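Local coordinates for protein yahD a copper inducible hydrolase (Lactococcus lactis subsp. lactis, PDB 3OG9) that is a copper-inducible alpha/beta hydrolase that probably has hydrolase activity and binds D-malate in its pocket, at residues K62-G67 with F74-L79; F69-F74 with G135-D140; F127-A132 with K203-T208; D149-L154 with G179-I184. One frame throughout, in Å; residues are numbered along the deposited sequence. Where two conformers were deposited one is given.

Interaction 1: K62-G67 with F74-L79. With MLT (D-malate), chain C.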
# COMPACT_ATOMS: atom_id res chain seq x y z
N LYS A 62 3.36 -2.58 -14.71
CA LYS A 62 4.30 -3.42 -15.47
C LYS A 62 5.75 -3.21 -15.05
O LYS A 62 6.11 -2.12 -14.56
CB LYS A 62 4.18 -3.09 -16.96
CG LYS A 62 2.89 -3.60 -17.57
CD LYS A 62 2.64 -2.94 -18.94
CE LYS A 62 3.20 -3.77 -20.07
NZ LYS A 62 4.68 -3.73 -20.19
N LEU A 63 6.56 -4.25 -15.24
CA LEU A 63 8.00 -4.19 -15.12
C LEU A 63 8.58 -4.04 -16.51
O LEU A 63 7.84 -4.18 -17.50
CB LEU A 63 8.55 -5.50 -14.51
CG LEU A 63 8.13 -5.70 -13.03
CD1 LEU A 63 8.63 -7.03 -12.50
CD2 LEU A 63 8.57 -4.52 -12.13
N ARG A 64 9.89 -3.79 -16.59
CA ARG A 64 10.56 -3.54 -17.87
C ARG A 64 11.19 -4.73 -18.66
O ARG A 64 11.78 -4.50 -19.70
CB ARG A 64 11.47 -2.28 -17.80
CG ARG A 64 10.72 -0.96 -17.55
CD ARG A 64 11.62 0.22 -17.99
NE ARG A 64 11.19 1.51 -17.44
CZ ARG A 64 10.25 2.28 -17.98
NH1 ARG A 64 9.60 1.88 -19.08
NH2 ARG A 64 9.95 3.47 -17.40
N GLY A 65 11.13 -6.00 -18.27
CA GLY A 65 12.11 -6.83 -17.59
C GLY A 65 13.61 -6.68 -17.64
O GLY A 65 14.38 -7.29 -18.47
N LEU A 66 14.01 -5.90 -16.66
CA LEU A 66 15.35 -5.65 -16.26
C LEU A 66 15.32 -6.11 -14.79
O LEU A 66 15.56 -5.33 -13.87
CB LEU A 66 15.61 -4.13 -16.39
CG LEU A 66 15.48 -3.60 -17.83
CD1 LEU A 66 15.79 -2.11 -17.87
CD2 LEU A 66 16.44 -4.40 -18.72
N GLY A 67 15.05 -7.41 -14.59
CA GLY A 67 15.04 -8.01 -13.23
C GLY A 67 16.32 -7.89 -12.41
O GLY A 67 16.31 -8.08 -11.18
N PHE A 74 10.91 -0.47 -13.17
CA PHE A 74 9.51 -0.07 -12.96
C PHE A 74 9.06 0.76 -14.15
O PHE A 74 9.66 1.82 -14.45
CB PHE A 74 9.35 0.69 -11.64
CG PHE A 74 9.88 -0.04 -10.43
CD1 PHE A 74 9.74 -1.42 -10.30
CD2 PHE A 74 10.44 0.68 -9.36
CE1 PHE A 74 10.23 -2.09 -9.16
CE2 PHE A 74 10.92 0.02 -8.21
CZ PHE A 74 10.83 -1.37 -8.11
N ASP A 75 8.03 0.29 -14.85
CA ASP A 75 7.45 1.05 -15.97
C ASP A 75 6.57 2.21 -15.45
O ASP A 75 5.40 2.04 -15.04
CB ASP A 75 6.71 0.10 -16.90
CG ASP A 75 6.09 0.79 -18.10
OD1 ASP A 75 5.96 2.03 -18.08
OD2 ASP A 75 5.70 0.07 -19.06
N LEU A 76 7.15 3.40 -15.45
CA LEU A 76 6.51 4.57 -14.88
C LEU A 76 5.29 5.04 -15.66
O LEU A 76 4.35 5.59 -15.06
CB LEU A 76 7.52 5.71 -14.68
CG LEU A 76 8.73 5.34 -13.81
CD1 LEU A 76 9.65 6.53 -13.65
CD2 LEU A 76 8.33 4.75 -12.44
N GLU A 77 5.27 4.82 -16.98
CA GLU A 77 4.04 5.10 -17.72
C GLU A 77 2.89 4.19 -17.26
O GLU A 77 1.76 4.67 -17.05
CB GLU A 77 4.26 5.01 -19.23
CG GLU A 77 4.96 6.27 -19.79
CD GLU A 77 5.00 6.33 -21.33
OE1 GLU A 77 4.35 5.51 -22.01
OE2 GLU A 77 5.71 7.21 -21.85
N SER A 78 3.19 2.91 -17.09
CA SER A 78 2.21 1.95 -16.58
C SER A 78 1.80 2.34 -15.18
O SER A 78 0.61 2.33 -14.88
CB SER A 78 2.75 0.52 -16.60
OG SER A 78 1.83 -0.41 -16.05
N LEU A 79 2.78 2.65 -14.33
CA LEU A 79 2.50 3.05 -12.95
C LEU A 79 1.52 4.20 -12.97
O LEU A 79 0.55 4.22 -12.23
CB LEU A 79 3.79 3.41 -12.18
CG LEU A 79 3.64 3.99 -10.77
CD1 LEU A 79 2.97 2.97 -9.84
CD2 LEU A 79 4.96 4.53 -10.21
C1 MLT C . 7.27 -3.76 -7.20
O1 MLT C . 7.09 -4.13 -8.39
O2 MLT C . 6.41 -3.05 -6.62
C2 MLT C . 8.54 -4.14 -6.47
O3 MLT C . 9.43 -4.85 -7.31
C3 MLT C . 8.24 -4.93 -5.20
C4 MLT C . 7.65 -6.29 -5.46
O4 MLT C . 7.99 -7.22 -4.69
O5 MLT C . 6.83 -6.55 -6.38
O HOH W 1 7.33 -2.02 -19.77
O HOH W 2 7.27 3.10 -20.13
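Arg64 lays its guanidinium over the backbone of Asp75, whose CA sits 3.6 Å above the centre of the guanidinium plane. The Arg64 chain is extended from CG to NE, long enough to span that backbone. Its charge also faces the Asp75 carboxylate, but Arg64 NH1 lies 3.8 Å from Asp75 OD1 with the oxygen well out of the guanidinium plane, a long salt bridge of charges alone. A water closes the gap, accepting from Arg64 NH1 and donating to Asp75 OD1. Asp75 is the N-cap of helix 76-97: CG stands anti to the backbone N (chi1 -179°), and OD1 accepts from Ser78 N at 3.1 Å, met from above the carboxylate plane. A short side chain with an acceptor suits this place, where the first helical N-H groups lack carbonyl partners. In the loop leading to this helix of the alpha/beta hydrolase fold, Asp75 N donates to Lys62 O (3.1 Å), and Lys62 N donates to Ser78 OG at 3.0 Å. A second water joins Asp75 OD2 to Leu63 O. On the pocket side, Leu63 CD2 meets the Phe74 ring edge in plane, 3.8 Å from Phe74 CD1, while Phe74 CE1 approaches O3 of the bound D-malate at 3.4 Å.

Interaction 2: F69-F74 with G135-D140; sequences FTKENF and GMQLED. With MLT (D-malate), chain C.
Apolar contacts between Phe74, Leu138 and Met136 join two loops that help wall the D-malate pocket of this alpha/beta hydrolase. Leu138 sends CD2 over one face of the Phe74 ring, a CH-pi contact 3.8 Å from CD2 to the ring centroid, the leucine side chain running roughly perpendicular to that of Phe74. The opposite face carries Thr70 O over its centre, so the flat ring is held between a methyl and a carbonyl. Met136 reaches the ring tip to tip in an oblique Met-aromatic contact, its SD 3.9 Å from Phe74 CZ. The same SD lies 3.9 Å from C2 of D-malate, so a flexible, polarisable side chain bridges ring and ligand. Beyond the sulfur, chi3 of -55° bends CE toward Thr70, where it packs tightly, 3.4 Å from Thr70 CG2.

The polar contacts run along Lys71. Its CG and CD pass Leu138 O, and its NZ donates to Gln137 OE1 at 3.1 Å, tilted 32° from the amide carbonyl plane. Glutamine carries an acceptor and a donor on one amide: OE1 takes Lys71 NZ while NE2 donates to Asp174 OD1. One water donates both to Lys71 O and, at 2.8 Å, to Leu138 O.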
# COMPACT_ATOMS: atom_id res chain seq x y z
N PHE A 69 17.61 -5.05 -11.89
CA PHE A 69 17.55 -3.65 -11.46
C PHE A 69 16.36 -3.44 -10.53
O PHE A 69 15.43 -4.23 -10.50
CB PHE A 69 17.47 -2.71 -12.68
CG PHE A 69 18.73 -2.72 -13.52
CD1 PHE A 69 19.70 -1.70 -13.37
CD2 PHE A 69 19.00 -3.78 -14.42
CE1 PHE A 69 20.90 -1.73 -14.12
CE2 PHE A 69 20.18 -3.81 -15.15
CZ PHE A 69 21.13 -2.77 -15.00
N THR A 70 16.41 -2.35 -9.78
CA THR A 70 15.34 -1.92 -8.89
C THR A 70 14.50 -0.85 -9.62
O THR A 70 13.69 -1.23 -10.42
CB THR A 70 15.92 -1.50 -7.52
OG1 THR A 70 16.49 -2.68 -6.91
CG2 THR A 70 14.82 -0.96 -6.63
N LYS A 71 14.77 0.45 -9.45
CA LYS A 71 13.89 1.48 -10.04
C LYS A 71 13.85 1.47 -11.57
O LYS A 71 12.83 1.79 -12.15
CB LYS A 71 14.22 2.91 -9.52
CG LYS A 71 13.65 3.17 -8.11
CD LYS A 71 13.65 4.63 -7.74
CE LYS A 71 14.92 5.04 -7.07
NZ LYS A 71 15.08 6.48 -7.26
N GLU A 72 14.96 1.09 -12.21
CA GLU A 72 15.00 0.99 -13.67
C GLU A 72 14.05 -0.07 -14.23
O GLU A 72 13.70 -0.01 -15.41
CB GLU A 72 16.44 0.70 -14.20
CG GLU A 72 17.45 1.84 -13.92
CD GLU A 72 18.04 1.80 -12.49
OE1 GLU A 72 17.72 0.85 -11.73
OE2 GLU A 72 18.84 2.71 -12.13
N ASN A 73 13.64 -1.03 -13.41
CA ASN A 73 12.67 -2.04 -13.88
C ASN A 73 11.20 -1.63 -13.76
O ASN A 73 10.33 -2.36 -14.21
CB ASN A 73 12.88 -3.38 -13.14
CG ASN A 73 12.35 -4.57 -13.94
OD1 ASN A 73 12.20 -4.50 -15.16
ND2 ASN A 73 12.08 -5.67 -13.26
N PHE A 74 10.91 -0.47 -13.17
CA PHE A 74 9.51 -0.07 -12.96
C PHE A 74 9.06 0.76 -14.15
O PHE A 74 9.66 1.82 -14.45
CB PHE A 74 9.35 0.69 -11.64
CG PHE A 74 9.88 -0.04 -10.43
CD1 PHE A 74 9.74 -1.42 -10.30
CD2 PHE A 74 10.44 0.68 -9.36
CE1 PHE A 74 10.23 -2.09 -9.16
CE2 PHE A 74 10.92 0.02 -8.21
CZ PHE A 74 10.83 -1.37 -8.11
N GLY A 135 7.49 -2.02 1.74
CA GLY A 135 7.37 -1.06 0.67
C GLY A 135 8.70 -0.41 0.31
O GLY A 135 9.74 -0.56 1.01
N MET A 136 8.67 0.36 -0.78
CA MET A 136 9.85 1.02 -1.29
C MET A 136 9.46 2.22 -2.12
O MET A 136 8.30 2.38 -2.47
CB MET A 136 10.64 0.04 -2.17
CG MET A 136 9.94 -0.33 -3.51
SD MET A 136 10.71 -1.79 -4.23
CE MET A 136 12.38 -1.25 -4.30
N GLN A 137 10.45 3.06 -2.44
CA GLN A 137 10.24 4.15 -3.39
C GLN A 137 10.23 3.60 -4.85
O GLN A 137 11.17 2.92 -5.25
CB GLN A 137 11.33 5.21 -3.20
CG GLN A 137 11.12 6.42 -4.08
CD GLN A 137 12.31 7.30 -4.15
OE1 GLN A 137 13.38 6.91 -4.66
NE2 GLN A 137 12.15 8.53 -3.66
N LEU A 138 9.20 3.92 -5.63
CA LEU A 138 9.13 3.54 -7.05
C LEU A 138 9.78 4.56 -8.02
O LEU A 138 10.31 4.18 -9.06
CB LEU A 138 7.65 3.35 -7.43
CG LEU A 138 6.97 2.21 -6.69
CD1 LEU A 138 5.58 2.07 -7.22
CD2 LEU A 138 7.78 0.89 -6.88
N GLU A 139 9.71 5.84 -7.66
CA GLU A 139 10.22 6.91 -8.50
C GLU A 139 10.60 8.13 -7.64
O GLU A 139 10.06 8.33 -6.54
CB GLU A 139 9.18 7.30 -9.58
CG GLU A 139 7.78 7.49 -9.00
CD GLU A 139 6.84 8.28 -9.91
OE1 GLU A 139 7.32 8.79 -10.98
OE2 GLU A 139 5.63 8.40 -9.53
N ASP A 140 11.52 8.94 -8.15
CA ASP A 140 11.85 10.21 -7.51
C ASP A 140 11.14 11.31 -8.30
O ASP A 140 11.20 11.31 -9.54
CB ASP A 140 13.37 10.41 -7.50
CG ASP A 140 13.82 11.55 -6.59
OD1 ASP A 140 13.00 12.06 -5.79
OD2 ASP A 140 15.00 11.94 -6.68
C1 MLT C . 7.27 -3.76 -7.20
O1 MLT C . 7.09 -4.13 -8.39
O2 MLT C . 6.41 -3.05 -6.62
C2 MLT C . 8.54 -4.14 -6.47
O3 MLT C . 9.43 -4.85 -7.31
C3 MLT C . 8.24 -4.93 -5.20
C4 MLT C . 7.65 -6.29 -5.46
O4 MLT C . 7.99 -7.22 -4.69
O5 MLT C . 6.83 -6.55 -6.38
O HOH W 3 11.55 4.02 -11.62

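Interaction 3: F127-A132 with K203-T208; sequences FDKIIA and KWLTET
The indole of Trp204 has Thr208 OG1, in the conformer given, over the centre of one face, 3.6 Å above the ring plane, the hydroxyl lying one helical turn further on. Across the contact the six-membered ring meets strand 129-132 obliquely: CZ3 comes within 3.6 Å of Ile131 CG1, while CH2 lies 4.0 Å from Ile130 O and close to Lys129 CD. Ile131 and Trp204 pass flank to flank, running opposite ways, so a branched aliphatic chain presents a long side to a broad ring. The Phe153 ring of the next strand also meets the indole.

Lys129 packs its long aliphatic chain in a buried place while its ammonium is paired with Asp128. Lys129 CD lies 3.9 Å from Leu205 CD1 and Lys129 CE 3.5 Å from Thr208 OG1, and a turn at chi4 (65°) places NZ, which makes a 2.8 Å salt bridge to Asp128 OD2. An alanine at Lys129 would probably leave a gap beside Leu205 and Thr208 and the Asp128 carboxylate without its charged mate. In the same conformer Thr208 OG1 donates to Trp204 O at 3.1 Å, which helps hold the hydroxyl over the indole. The axes of 129-132 and 203-208 run nearly antiparallel, at 168°, 10.9 Å apart at closest approach, the usual layering of a helix on the central parallel strands of the alpha/beta hydrolase fold.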
# COMPACT_ATOMS: atom_id res chain seq x y z
N PHE A 127 -5.82 9.13 1.47
CA PHE A 127 -5.94 8.15 2.57
C PHE A 127 -5.77 8.84 3.93
O PHE A 127 -4.99 9.79 4.08
CB PHE A 127 -4.86 7.06 2.50
CG PHE A 127 -4.93 6.17 1.28
CD1 PHE A 127 -6.03 5.35 1.05
CD2 PHE A 127 -3.85 6.12 0.40
CE1 PHE A 127 -6.07 4.50 -0.07
CE2 PHE A 127 -3.87 5.29 -0.71
CZ PHE A 127 -4.99 4.48 -0.96
N ASP A 128 -6.46 8.32 4.94
CA ASP A 128 -6.25 8.82 6.30
C ASP A 128 -4.92 8.30 6.88
O ASP A 128 -4.17 9.06 7.51
CB ASP A 128 -7.42 8.42 7.20
CG ASP A 128 -7.26 8.97 8.60
OD1 ASP A 128 -7.10 10.20 8.72
OD2 ASP A 128 -7.25 8.17 9.57
N LYS A 129 -4.66 7.00 6.66
CA LYS A 129 -3.43 6.34 7.14
C LYS A 129 -2.98 5.30 6.12
O LYS A 129 -3.79 4.87 5.29
CB LYS A 129 -3.69 5.56 8.42
CG LYS A 129 -4.08 6.38 9.58
CD LYS A 129 -4.28 5.55 10.79
CE LYS A 129 -4.54 6.45 11.94
NZ LYS A 129 -5.82 7.22 11.80
N ILE A 130 -1.70 4.91 6.20
CA ILE A 130 -1.16 3.81 5.39
C ILE A 130 -0.36 2.86 6.26
O ILE A 130 0.42 3.29 7.11
CB ILE A 130 -0.24 4.36 4.26
CG1 ILE A 130 -1.06 5.18 3.26
CG2 ILE A 130 0.49 3.19 3.50
CD1 ILE A 130 -0.28 5.54 2.00
N ILE A 131 -0.58 1.57 6.06
CA ILE A 131 0.24 0.53 6.64
C ILE A 131 0.87 -0.15 5.44
O ILE A 131 0.17 -0.79 4.63
CB ILE A 131 -0.64 -0.46 7.45
CG1 ILE A 131 -1.21 0.27 8.68
CG2 ILE A 131 0.18 -1.72 7.92
CD1 ILE A 131 -2.23 -0.48 9.51
N ALA A 132 2.20 0.01 5.29
CA ALA A 132 2.91 -0.53 4.11
C ALA A 132 3.91 -1.58 4.57
O ALA A 132 4.90 -1.24 5.19
CB ALA A 132 3.68 0.57 3.39
N LYS A 203 -1.00 -3.13 16.82
CA LYS A 203 -0.75 -2.31 18.00
C LYS A 203 -0.67 -0.83 17.64
O LYS A 203 -1.26 0.04 18.30
CB LYS A 203 0.52 -2.79 18.69
CG LYS A 203 0.93 -1.99 19.94
CD LYS A 203 2.04 -2.78 20.66
CE LYS A 203 3.05 -1.89 21.35
NZ LYS A 203 2.37 -0.79 22.08
N TRP A 204 0.07 -0.53 16.58
CA TRP A 204 0.19 0.85 16.10
C TRP A 204 -1.18 1.45 15.77
O TRP A 204 -1.48 2.58 16.18
CB TRP A 204 1.07 0.89 14.87
CG TRP A 204 1.19 2.24 14.21
CD1 TRP A 204 2.03 3.26 14.58
CD2 TRP A 204 0.49 2.70 13.05
NE1 TRP A 204 1.90 4.32 13.71
CE2 TRP A 204 0.96 4.01 12.76
CE3 TRP A 204 -0.49 2.14 12.22
CZ2 TRP A 204 0.48 4.76 11.69
CZ3 TRP A 204 -0.96 2.90 11.12
CH2 TRP A 204 -0.45 4.18 10.86
N LEU A 205 -2.03 0.69 15.08
CA LEU A 205 -3.36 1.19 14.76
C LEU A 205 -4.20 1.54 16.01
O LEU A 205 -4.86 2.58 16.02
CB LEU A 205 -4.14 0.23 13.85
CG LEU A 205 -5.38 0.84 13.17
CD1 LEU A 205 -5.05 2.02 12.25
CD2 LEU A 205 -6.07 -0.22 12.34
N THR A 206 -4.15 0.69 17.05
CA THR A 206 -4.80 1.02 18.36
C THR A 206 -4.31 2.34 18.98
O THR A 206 -5.06 3.04 19.67
CB THR A 206 -4.67 -0.11 19.43
OG1 THR A 206 -3.36 -0.10 20.04
CG2 THR A 206 -4.96 -1.45 18.82
N GLU A 207 -3.05 2.67 18.74
CA GLU A 207 -2.45 3.91 19.24
C GLU A 207 -2.80 5.11 18.41
O GLU A 207 -2.93 6.21 18.94
CB GLU A 207 -0.92 3.79 19.30
CG GLU A 207 -0.48 2.74 20.28
CD GLU A 207 0.97 2.36 20.12
OE1 GLU A 207 1.70 3.08 19.41
OE2 GLU A 207 1.38 1.34 20.72
N THR A 208 -2.91 4.93 17.10
CA THR A 208 -3.13 6.08 16.19
C THR A 208 -4.58 6.24 15.74
O THR A 208 -4.99 7.35 15.36
CB THR A 208 -2.26 5.99 14.91
OG1 THR A 208 -2.52 4.76 14.23
CG2 THR A 208 -0.78 6.11 15.23

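Interaction 4: D149-L154 with G179-I184; sequences DKHVFL and GCQLEI
Lys150 and Gln181 begin the backbone ladder between two parallel strands, the halves of a beta-alpha-beta unit in which helix 165-177 makes the crossover. Gln181 N donates to Lys150 O at 2.9 Å, and Val152 N to Gln181 O. Further along, Glu183 N donates to Val152 O, and Leu154 N to Glu183 O at 2.9 Å. Each strand thus bonds through alternate residues, as parallel pairing requires. CA-H groups add weaker support, such as Leu182 CA to Val152 O at 3.4 Å. The ladder follows Gly179, whose positive phi ends the crossover helix in a Schellman motif, a conformation that glycine tolerates readily.

Apolar side chains fill the face that carries Val152, Leu154, Leu182 and Ile184. Val152 and Leu182 run alongside one another in the same direction, with CB of Val152 3.7 Å from CD2 of Leu182. Leu154 and Ile184 pair likewise through their CD1 atoms, also 3.7 Å apart. Beta-branched Val152 and Ile184 suit an extended strand, and the leucines supply apolar bulk toward helices 111-121 and 165-177, which pack on this side.

On the other face, Phe153 CD1 touches the aliphatic CG of Glu183 at 3.8 Å. Near the start of the strands, His151 has CG anti to the carbonyl carbon (chi1 -79°), which sets the start of the imidazole beside Gln181, and Gln181 CB lies over one ring face in a CH-pi contact, offset toward the rim. An alanine in place of His151 would probably uncover Gln181 CB and leave a bridging water with one mate fewer. That water lies in the imidazole plane, 2.8 Å from His151 ND1, and donates to Gln181 O.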
# COMPACT_ATOMS: atom_id res chain seq x y z
N ASP A 149 -0.35 16.05 8.82
CA ASP A 149 -1.13 15.47 9.93
C ASP A 149 -1.20 13.93 9.88
O ASP A 149 -1.81 13.31 10.75
CB ASP A 149 -2.55 16.05 9.91
CG ASP A 149 -3.29 15.80 8.57
OD1 ASP A 149 -2.65 15.71 7.48
OD2 ASP A 149 -4.54 15.76 8.61
N LYS A 150 -0.61 13.32 8.84
CA LYS A 150 -0.85 11.92 8.52
C LYS A 150 0.08 10.97 9.28
O LYS A 150 1.22 11.33 9.62
CB LYS A 150 -0.69 11.69 7.00
CG LYS A 150 -1.59 12.59 6.15
CD LYS A 150 -3.04 12.29 6.32
CE LYS A 150 -3.84 12.94 5.19
NZ LYS A 150 -5.21 12.49 5.34
N HIS A 151 -0.43 9.77 9.56
CA HIS A 151 0.32 8.74 10.26
C HIS A 151 0.49 7.55 9.33
O HIS A 151 -0.45 7.14 8.64
CB HIS A 151 -0.40 8.33 11.53
CG HIS A 151 -0.20 9.30 12.66
ND1 HIS A 151 0.83 9.15 13.57
CD2 HIS A 151 -0.87 10.41 13.02
CE1 HIS A 151 0.78 10.15 14.44
NE2 HIS A 151 -0.23 10.93 14.12
N VAL A 152 1.70 7.02 9.28
CA VAL A 152 2.01 5.98 8.30
C VAL A 152 2.91 4.95 9.00
O VAL A 152 3.85 5.34 9.71
CB VAL A 152 2.77 6.58 7.06
CG1 VAL A 152 3.37 5.45 6.18
CG2 VAL A 152 1.80 7.43 6.20
N PHE A 153 2.60 3.67 8.82
CA PHE A 153 3.41 2.55 9.38
C PHE A 153 4.16 1.87 8.23
O PHE A 153 3.53 1.59 7.19
CB PHE A 153 2.44 1.51 10.01
CG PHE A 153 3.14 0.26 10.57
CD1 PHE A 153 3.46 0.18 11.92
CD2 PHE A 153 3.43 -0.82 9.75
CE1 PHE A 153 4.09 -0.97 12.44
CE2 PHE A 153 4.06 -1.99 10.25
CZ PHE A 153 4.41 -2.04 11.59
N LEU A 154 5.47 1.65 8.39
CA LEU A 154 6.30 1.01 7.38
C LEU A 154 7.10 -0.09 8.01
O LEU A 154 7.69 0.11 9.08
CB LEU A 154 7.32 1.99 6.75
CG LEU A 154 6.79 3.27 6.13
CD1 LEU A 154 7.95 4.21 5.75
CD2 LEU A 154 5.93 2.99 4.90
N GLY A 179 5.73 15.78 5.64
CA GLY A 179 5.19 16.05 6.96
C GLY A 179 4.64 14.86 7.71
O GLY A 179 4.19 15.02 8.84
N CYS A 180 4.71 13.65 7.13
CA CYS A 180 4.15 12.45 7.80
C CYS A 180 4.84 12.08 9.11
O CYS A 180 6.04 12.25 9.27
CB CYS A 180 4.18 11.19 6.91
SG CYS A 180 3.20 11.29 5.45
N GLN A 181 4.05 11.51 10.02
CA GLN A 181 4.56 10.95 11.26
C GLN A 181 4.70 9.45 10.99
O GLN A 181 3.72 8.77 10.76
CB GLN A 181 3.54 11.18 12.39
CG GLN A 181 3.57 12.56 13.05
CD GLN A 181 3.11 13.70 12.11
OE1 GLN A 181 2.06 13.63 11.45
NE2 GLN A 181 3.91 14.73 12.06
N LEU A 182 5.92 8.95 11.03
CA LEU A 182 6.20 7.56 10.66
C LEU A 182 6.47 6.69 11.85
O LEU A 182 7.15 7.10 12.78
CB LEU A 182 7.46 7.49 9.78
CG LEU A 182 7.43 8.19 8.44
CD1 LEU A 182 8.71 7.86 7.58
CD2 LEU A 182 6.17 7.73 7.73
N GLU A 183 5.96 5.46 11.77
CA GLU A 183 6.42 4.37 12.62
C GLU A 183 7.13 3.36 11.73
O GLU A 183 6.53 2.86 10.77
CB GLU A 183 5.25 3.69 13.32
CG GLU A 183 5.60 2.40 14.10
CD GLU A 183 6.12 2.67 15.49
OE1 GLU A 183 5.79 3.75 16.02
OE2 GLU A 183 6.84 1.81 16.07
N ILE A 184 8.37 3.02 12.09
CA ILE A 184 9.14 2.04 11.33
C ILE A 184 9.31 0.75 12.12
O ILE A 184 9.90 0.78 13.21
CB ILE A 184 10.55 2.61 10.92
CG1 ILE A 184 10.46 4.02 10.29
CG2 ILE A 184 11.32 1.62 10.04
CD1 ILE A 184 9.61 4.08 9.05
O HOH W 4 2.82 7.24 13.16

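From the N terminus, interaction 1 comes first, closing a short loop between 62-67 and the start of helix 76-97. Interaction 2 crosses it, since 69-74 lies largely inside that loop and the two share Phe74; its long connection reaches the loop after strand 129-133. Asn73 OD1 also links them, probably accepting from Arg64 N and Leu66 N, and both touch D-malate. Interaction 3 crosses interaction 2 in turn, joining strand 129-133 to the C-terminal helix 195-208. Within its span sits interaction 4, which pairs the last two strands. Interactions 3 and 4 meet at neighbouring strands of one sheet, their centres about 24 and 21 Å from that of interaction 2.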